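Local coordinates for botulinum neurotoxin type C1 (Clostridium botulinum, PDB 3R4S), which is a neurotoxin whose receptor-binding fragment, studied here, binds ganglioside sugars and so probably docks the toxin on nerve cells before its zinc protease enters, at residues Q17-K20 with D25-G28; G37-N42 with F47-G52; W108-G111 with F116-F119. All coordinates share one frame; numbering follows the deposited sequence.

Contact 1: residues Q17-K20 with D25-G28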
loop_
_atom_site.group_PDB
_atom_site.type_symbol
_atom_site.label_atom_id
_atom_site.label_comp_id
_atom_site.label_asym_id
_atom_site.label_seq_id
_atom_site.Cartn_x
_atom_site.Cartn_y
_atom_site.Cartn_z
ATOM N N GLN A 17 16.307 7.387 -10.361
ATOM C CA GLN A 17 15.870 6.028 -10.665
ATOM C C GLN A 17 16.999 5.022 -10.526
ATOM O O GLN A 17 18.181 5.372 -10.615
ATOM C CB GLN A 17 15.295 5.961 -12.078
ATOM C CG GLN A 17 14.013 6.746 -12.241
ATOM C CD GLN A 17 13.441 6.632 -13.637
ATOM O OE1 GLN A 17 14.078 7.012 -14.614
ATOM N NE2 GLN A 17 12.229 6.113 -13.736
ATOM N N ASN A 18 16.619 3.770 -10.295
ATOM C CA ASN A 18 17.554 2.649 -10.269
ATOM C C ASN A 18 17.642 2.081 -11.682
ATOM O O ASN A 18 16.680 1.509 -12.188
ATOM C CB ASN A 18 17.052 1.591 -9.273
ATOM C CG ASN A 18 17.944 0.351 -9.202
ATOM O OD1 ASN A 18 18.861 0.165 -10.008
ATOM N ND2 ASN A 18 17.666 -0.508 -8.223
ATOM N N ARG A 19 18.780 2.281 -12.335
ATOM C CA ARG A 19 19.004 1.729 -13.671
ATOM C C ARG A 19 20.320 0.946 -13.692
ATOM O O ARG A 19 21.366 1.466 -13.306
ATOM C CB ARG A 19 19.008 2.839 -14.732
ATOM C CG ARG A 19 17.646 3.515 -14.943
ATOM C CD ARG A 19 16.567 2.465 -15.161
ATOM N NE ARG A 19 15.251 3.012 -15.510
ATOM C CZ ARG A 19 14.171 2.970 -14.721
ATOM N NH1 ARG A 19 14.229 2.428 -13.504
ATOM N NH2 ARG A 19 13.021 3.482 -15.150
ATOM N N LYS A 20 20.257 -0.311 -14.124
ATOM C CA LYS A 20 21.433 -1.182 -14.131
ATOM C C LYS A 20 22.065 -1.285 -12.747
ATOM O O LYS A 20 23.272 -1.099 -12.593
ATOM C CB LYS A 20 22.464 -0.681 -15.141
ATOM C CG LYS A 20 21.970 -0.739 -16.580
ATOM C CD LYS A 20 22.968 -0.116 -17.547
ATOM C CE LYS A 20 22.411 -0.098 -18.971
ATOM N NZ LYS A 20 23.335 0.560 -19.943
ATOM N N ASP A 25 20.385 9.996 -12.057
ATOM C CA ASP A 25 19.425 10.971 -12.567
ATOM C C ASP A 25 19.240 10.768 -14.072
ATOM O O ASP A 25 20.179 10.950 -14.840
ATOM C CB ASP A 25 19.922 12.383 -12.304
ATOM C CG ASP A 25 19.051 13.439 -12.953
ATOM O OD1 ASP A 25 17.861 13.156 -13.204
ATOM O OD2 ASP A 25 19.555 14.554 -13.215
ATOM N N THR A 26 18.031 10.400 -14.488
ATOM C CA THR A 26 17.732 10.152 -15.897
ATOM C C THR A 26 17.006 11.302 -16.585
ATOM O O THR A 26 16.503 11.124 -17.689
ATOM C CB THR A 26 16.819 8.928 -16.075
ATOM O OG1 THR A 26 15.578 9.158 -15.394
ATOM C CG2 THR A 26 17.479 7.666 -15.538
ATOM N N SER A 27 16.913 12.458 -15.930
ATOM C CA SER A 27 16.143 13.573 -16.476
ATOM C C SER A 27 16.876 14.282 -17.634
ATOM O O SER A 27 16.265 15.005 -18.426
ATOM C CB SER A 27 15.870 14.591 -15.375
ATOM O OG SER A 27 17.083 15.221 -15.005
ATOM N N GLY A 28 18.187 14.099 -17.704
ATOM C CA GLY A 28 18.996 14.795 -18.691
ATOM C C GLY A 28 19.820 15.923 -18.089
ATOM O O GLY A 28 20.764 16.388 -18.705
#

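Contact 2: residues G37-N42 with F47-G52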
loop_
_atom_site.group_PDB
_atom_site.type_symbol
_atom_site.label_atom_id
_atom_site.label_comp_id
_atom_site.label_asym_id
_atom_site.label_seq_id
_atom_site.Cartn_x
_atom_site.Cartn_y
_atom_site.Cartn_z
ATOM N N GLY A 37 27.088 4.079 3.188
ATOM C CA GLY A 37 26.467 3.211 4.167
ATOM C C GLY A 37 25.651 2.099 3.538
ATOM O O GLY A 37 25.872 1.713 2.393
ATOM N N ASP A 38 24.687 1.600 4.295
ATOM C CA ASP A 38 23.872 0.467 3.881
ATOM C C ASP A 38 22.698 0.914 3.015
ATOM O O ASP A 38 21.634 1.236 3.536
ATOM C CB ASP A 38 23.355 -0.266 5.126
ATOM C CG ASP A 38 22.652 -1.569 4.798
ATOM O OD1 ASP A 38 22.341 -2.318 5.749
ATOM O OD2 ASP A 38 22.408 -1.857 3.607
ATOM N N VAL A 39 22.890 0.936 1.698
ATOM C CA VAL A 39 21.800 1.226 0.774
ATOM C C VAL A 39 21.485 -0.009 -0.050
ATOM O O VAL A 39 22.321 -0.444 -0.841
ATOM C CB VAL A 39 22.151 2.371 -0.208
ATOM C CG1 VAL A 39 20.950 2.674 -1.101
ATOM C CG2 VAL A 39 22.592 3.617 0.537
ATOM N N GLN A 40 20.289 -0.570 0.122
ATOM C CA GLN A 40 19.895 -1.765 -0.640
ATOM C C GLN A 40 19.083 -1.424 -1.885
ATOM O O GLN A 40 18.040 -0.772 -1.794
ATOM C CB GLN A 40 19.086 -2.735 0.227
ATOM C CG GLN A 40 19.893 -3.453 1.292
ATOM C CD GLN A 40 21.067 -4.231 0.712
ATOM O OE1 GLN A 40 20.893 -5.083 -0.164
ATOM N NE2 GLN A 40 22.271 -3.941 1.207
ATOM N N LEU A 41 19.555 -1.880 -3.042
ATOM C CA LEU A 41 18.830 -1.694 -4.290
ATOM C C LEU A 41 18.065 -2.948 -4.657
ATOM O O LEU A 41 18.598 -4.052 -4.605
ATOM C CB LEU A 41 19.784 -1.352 -5.434
ATOM C CG LEU A 41 20.578 -0.060 -5.319
ATOM C CD1 LEU A 41 21.166 0.305 -6.685
ATOM C CD2 LEU A 41 19.686 1.045 -4.798
ATOM N N ASN A 42 16.815 -2.775 -5.054
ATOM C CA ASN A 42 15.984 -3.902 -5.430
ATOM C C ASN A 42 16.165 -4.153 -6.921
ATOM O O ASN A 42 15.990 -3.235 -7.719
ATOM C CB ASN A 42 14.523 -3.592 -5.085
ATOM C CG ASN A 42 13.586 -4.739 -5.406
ATOM O OD1 ASN A 42 14.003 -5.759 -5.940
ATOM N ND2 ASN A 42 12.304 -4.571 -5.081
ATOM N N PHE A 47 12.151 -1.590 -8.268
ATOM C CA PHE A 47 13.521 -1.072 -8.288
ATOM C C PHE A 47 13.786 -0.001 -7.219
ATOM O O PHE A 47 14.573 0.924 -7.436
ATOM C CB PHE A 47 13.845 -0.515 -9.677
ATOM C CG PHE A 47 13.524 -1.461 -10.792
ATOM C CD1 PHE A 47 14.188 -2.675 -10.897
ATOM C CD2 PHE A 47 12.565 -1.138 -11.740
ATOM C CE1 PHE A 47 13.893 -3.569 -11.930
ATOM C CE2 PHE A 47 12.268 -2.019 -12.784
ATOM C CZ PHE A 47 12.938 -3.241 -12.875
ATOM N N ASP A 48 13.132 -0.137 -6.070
ATOM C CA ASP A 48 13.290 0.803 -4.963
ATOM C C ASP A 48 14.664 0.715 -4.343
ATOM O O ASP A 48 15.360 -0.292 -4.498
ATOM C CB ASP A 48 12.282 0.447 -3.875
ATOM C CG ASP A 48 12.261 -1.028 -3.595
ATOM O OD1 ASP A 48 11.591 -1.765 -4.351
ATOM O OD2 ASP A 48 12.946 -1.458 -2.646
ATOM N N PHE A 49 15.046 1.758 -3.616
ATOM C CA PHE A 49 16.172 1.646 -2.701
ATOM C C PHE A 49 15.688 1.672 -1.257
ATOM O O PHE A 49 14.682 2.309 -0.940
ATOM C CB PHE A 49 17.293 2.665 -2.987
ATOM C CG PHE A 49 16.900 4.126 -2.816
ATOM C CD1 PHE A 49 17.057 4.762 -1.596
ATOM C CD2 PHE A 49 16.428 4.868 -3.896
ATOM C CE1 PHE A 49 16.726 6.113 -1.443
ATOM C CE2 PHE A 49 16.089 6.212 -3.758
ATOM C CZ PHE A 49 16.245 6.840 -2.526
ATOM N N LYS A 50 16.384 0.945 -0.391
ATOM C CA LYS A 50 15.966 0.829 0.998
ATOM C C LYS A 50 16.987 1.419 1.954
ATOM O O LYS A 50 18.179 1.142 1.837
ATOM C CB LYS A 50 15.736 -0.638 1.373
ATOM C CG LYS A 50 15.273 -0.794 2.815
ATOM C CD LYS A 50 15.045 -2.246 3.193
ATOM C CE LYS A 50 16.344 -2.925 3.612
ATOM N NZ LYS A 50 16.065 -4.207 4.328
ATOM N N LEU A 51 16.509 2.222 2.902
ATOM C CA LEU A 51 17.355 2.778 3.955
ATOM C C LEU A 51 16.865 2.371 5.342
ATOM O O LEU A 51 15.680 2.129 5.545
ATOM C CB LEU A 51 17.382 4.303 3.879
ATOM C CG LEU A 51 17.780 4.951 2.560
ATOM C CD1 LEU A 51 17.750 6.463 2.718
ATOM C CD2 LEU A 51 19.157 4.473 2.089
ATOM N N GLY A 52 17.788 2.306 6.296
ATOM C CA GLY A 52 17.457 1.976 7.666
ATOM C C GLY A 52 17.853 3.110 8.587
ATOM O O GLY A 52 18.646 3.972 8.208
HETATM O O HOH W 1 20.568 1.812 6.015
HETATM O O HOH W 2 19.250 -0.798 3.692
HETATM O O HOH W 3 15.440 -2.258 -1.838
#

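Contact 3: residues W108-G111 with F116-F119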
loop_
_atom_site.group_PDB
_atom_site.type_symbol
_atom_site.label_atom_id
_atom_site.label_comp_id
_atom_site.label_asym_id
_atom_site.label_seq_id
_atom_site.Cartn_x
_atom_site.Cartn_y
_atom_site.Cartn_z
ATOM N N TRP A 108 14.041 23.171 1.586
ATOM C CA TRP A 108 12.865 22.368 1.931
ATOM C C TRP A 108 13.284 21.070 2.569
ATOM O O TRP A 108 14.424 20.627 2.428
ATOM C CB TRP A 108 11.964 22.101 0.714
ATOM C CG TRP A 108 12.633 21.324 -0.387
ATOM C CD1 TRP A 108 13.248 21.836 -1.500
ATOM C CD2 TRP A 108 12.742 19.902 -0.492
ATOM N NE1 TRP A 108 13.737 20.816 -2.288
ATOM C CE2 TRP A 108 13.439 19.619 -1.695
ATOM C CE3 TRP A 108 12.309 18.834 0.302
ATOM C CZ2 TRP A 108 13.727 18.319 -2.107
ATOM C CZ3 TRP A 108 12.602 17.538 -0.113
ATOM C CH2 TRP A 108 13.299 17.298 -1.306
ATOM N N SER A 109 12.353 20.457 3.285
ATOM C CA SER A 109 12.641 19.199 3.932
ATOM C C SER A 109 11.370 18.380 4.106
ATOM O O SER A 109 10.271 18.927 4.168
ATOM C CB SER A 109 13.305 19.449 5.289
ATOM O OG SER A 109 13.877 18.251 5.778
ATOM N N ILE A 110 11.524 17.063 4.162
ATOM C CA ILE A 110 10.405 16.175 4.432
ATOM C C ILE A 110 10.760 15.281 5.602
ATOM O O ILE A 110 11.854 14.721 5.645
ATOM C CB ILE A 110 10.062 15.308 3.213
ATOM C CG1 ILE A 110 9.489 16.187 2.094
ATOM C CG2 ILE A 110 9.058 14.221 3.601
ATOM C CD1 ILE A 110 9.362 15.483 0.741
ATOM N N GLY A 111 9.834 15.153 6.549
ATOM C CA GLY A 111 10.054 14.340 7.732
ATOM C C GLY A 111 8.792 13.606 8.156
ATOM O O GLY A 111 7.690 13.874 7.651
ATOM N N PHE A 116 2.201 11.419 11.003
ATOM C CA PHE A 116 2.281 12.511 10.027
ATOM C C PHE A 116 3.502 12.391 9.118
ATOM O O PHE A 116 4.588 12.042 9.571
ATOM C CB PHE A 116 2.392 13.883 10.719
ATOM C CG PHE A 116 1.194 14.265 11.539
ATOM C CD1 PHE A 116 0.171 15.013 10.987
ATOM C CD2 PHE A 116 1.109 13.902 12.871
ATOM C CE1 PHE A 116 -0.931 15.383 11.744
ATOM C CE2 PHE A 116 0.003 14.264 13.637
ATOM C CZ PHE A 116 -1.017 15.002 13.072
ATOM N N LEU A 117 3.315 12.693 7.835
ATOM C CA LEU A 117 4.437 12.983 6.954
ATOM C C LEU A 117 4.352 14.469 6.630
ATOM O O LEU A 117 3.304 14.959 6.202
ATOM C CB LEU A 117 4.431 12.124 5.685
ATOM C CG LEU A 117 5.566 12.455 4.691
ATOM C CD1 LEU A 117 6.121 11.216 4.031
ATOM C CD2 LEU A 117 5.091 13.428 3.624
ATOM N N VAL A 118 5.450 15.185 6.863
ATOM C CA VAL A 118 5.434 16.641 6.806
ATOM C C VAL A 118 6.355 17.192 5.716
ATOM O O VAL A 118 7.525 16.816 5.640
ATOM C CB VAL A 118 5.873 17.229 8.156
ATOM C CG1 VAL A 118 5.737 18.733 8.153
ATOM C CG2 VAL A 118 5.037 16.624 9.300
ATOM N N PHE A 119 5.827 18.072 4.872
ATOM C CA PHE A 119 6.653 18.830 3.935
ATOM C C PHE A 119 6.831 20.237 4.461
ATOM O O PHE A 119 5.864 20.872 4.868
ATOM C CB PHE A 119 6.026 18.891 2.538
ATOM C CG PHE A 119 6.793 19.767 1.584
ATOM C CD1 PHE A 119 7.940 19.291 0.954
ATOM C CD2 PHE A 119 6.377 21.066 1.330
ATOM C CE1 PHE A 119 8.669 20.102 0.072
ATOM C CE2 PHE A 119 7.092 21.885 0.459
ATOM C CZ PHE A 119 8.249 21.401 -0.166
#

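Contact 1: residues Q17-K20 with D25-G28
The carboxamide oxygen of Gln17 reaches over the side chain of Thr26 beside the small antiparallel hairpin of strands 12-18 and 23-25, where Thr26 follows directly on the second strand, on the surface of the N-terminal, lectin-like part of the fragment. Beyond CG the glutamine chain is extended, and it crosses the threonine at about a right angle. Thr26 OG1 donates to Gln17 OE1 at 2.7 Å, tilted 28° from the carbonyl plane. The same hydroxyl is hydrogen-bonded to Ser15, while Gln17 NE2 goes to Asp212, so both ends of the amide are engaged and its flip is fixed. Arg19 adds a looser apolar touch, its CG lying 4.2 Å from Thr26 CG2. Bending at chi2 (-51°) folds the arginine back over Gln17, whose CD lies over one face of the guanidinium, offset toward its rim. Within the guanidinium plane NH1 donates to Asn18 O at 2.9 Å, though from above the plane of that carbonyl. On the other segment, Asp25 shapes the backbone through an Asx turn. Its OD1 takes Ser27 OG on the syn lone pair at 2.8 Å and Ser27 N from above the carboxylate plane at 3.0 Å.

Contact 2: residues G37-N42 with F47-G52
With chi1 at -178°, Asn42 swings its amide away from its backbone N, while Asp48 holds CG between its own N and carbonyl carbon (chi1 46°); together these turns bring the amide nitrogen to the carboxylate, just beyond the paired strands. Asn42 ND2 donates to Asp48 OD1 at 3.0 Å on the syn side but somewhat out of the carboxylate plane, the amide and carboxylate planes standing 69° apart. Asn42 OD1 in turn accepts from the backbone N of Ile44, so the amide is held at both ends. The backbones are joined just beside it by Asn42 N to Asp48 O at 2.9 Å, and further along by the reciprocal bonds of the hydrogen-bonded pair Gln40 and Lys50. Water 3 lies within hydrogen-bonding distance of both Gln40 O and Asp48 OD2, with more acceptors around it than it has protons, and water 1 bridges Asp38 O and Gly52 N, 2.8 Å from each. On the face away from the Gln40 and Lys50 side chains, Val39, Leu41, Phe49 and Leu51 form an apolar row. Leu41 CD2 presses on Phe49 CB at 3.4 Å, and Val39 CG2 lies beside Leu51 CD2 at 3.9 Å. The Phe49 ring leads inward to meet Phe188 edge-to-face. This is a short antiparallel beta hairpin with one polar and one greasy face, stitched through strand 49-52 to strand 207-216 in a sheet of the jelly-roll sandwich.

Contact 3: residues W108-G111 with F116-F119
Backbone pairing comes first: Gly111 and Val118 form a hydrogen-bonded antiparallel pair, with Val118 N giving to Gly111 O at 2.7 Å and Gly111 N giving to Val118 O at 3.0 Å. The strands run almost exactly antiparallel, at 176°. Each of the two carbonyls also receives a CA-H...O contact: Ile110 CA is 3.2 Å from Val118 O, and Leu117 CA is 3.4 Å from Gly111 O.

The apolar contacts gather on the face that carries Trp108, Ile110, Leu117 and Phe119. Ile110 touches both Phe119 and Leu117 of the partner strand. Its CG1 meets the edge of the Phe119 ring, 3.7 Å from CD1, and its CG2 meets Leu117 CD2 at 4.0 Å. Since Phe119 carries CG anti to its N (chi1 175°), the ring reaches back across the neighbouring strand past Ile110 towards Trp108.

The aromatic contact is modest. Phe119 CE1 lies 3.9 Å from Trp108 CE3, and CE1 and CZ of the same ring also meet Trp108 CB. The phenyl plane and the five-membered ring of the indole are 29° apart, but they are slid so far past each other, with centroids 6.0 Å apart, that they barely overlap.

The surroundings continue this division. Trp108 and Phe119 both touch Ile80, and Ile110 touches Phe82; both partners belong to strand 77-87 of the facing sheet. On the other face, Ser109 OG is hydrogen-bonded to Asp100. In this hairpin, then, the polar bonding between the segments is confined to the backbone, which fixes the register, while the side chains on the inner face meet through carbon alone and form part of the hydrophobic core between the two sheets of the sandwich.

How the contacts relate
From the N terminus the three contacts come strictly in series, none nested in or crossing another. Contact 1 closes the turn between strands 12-18 and 23-25; contact 2 then closes the loop between 40-41 and 49-52, and contact 3 the tight turn between 108-113 and 116-124. Contacts 1 and 2 belong to the same sheet and touch: Asn18 packs against Leu41, Asn42 and Phe47, with its CB 3.2 Å from Phe47 O. Contact 3 lies in the other sheet of the sandwich, its centre 20 Å from that of contact 2 and 24 Å from that of contact 1. Together they sample both layers of the N-terminal lectin-like half, away from the sialic acid pockets of the C-terminal trefoil.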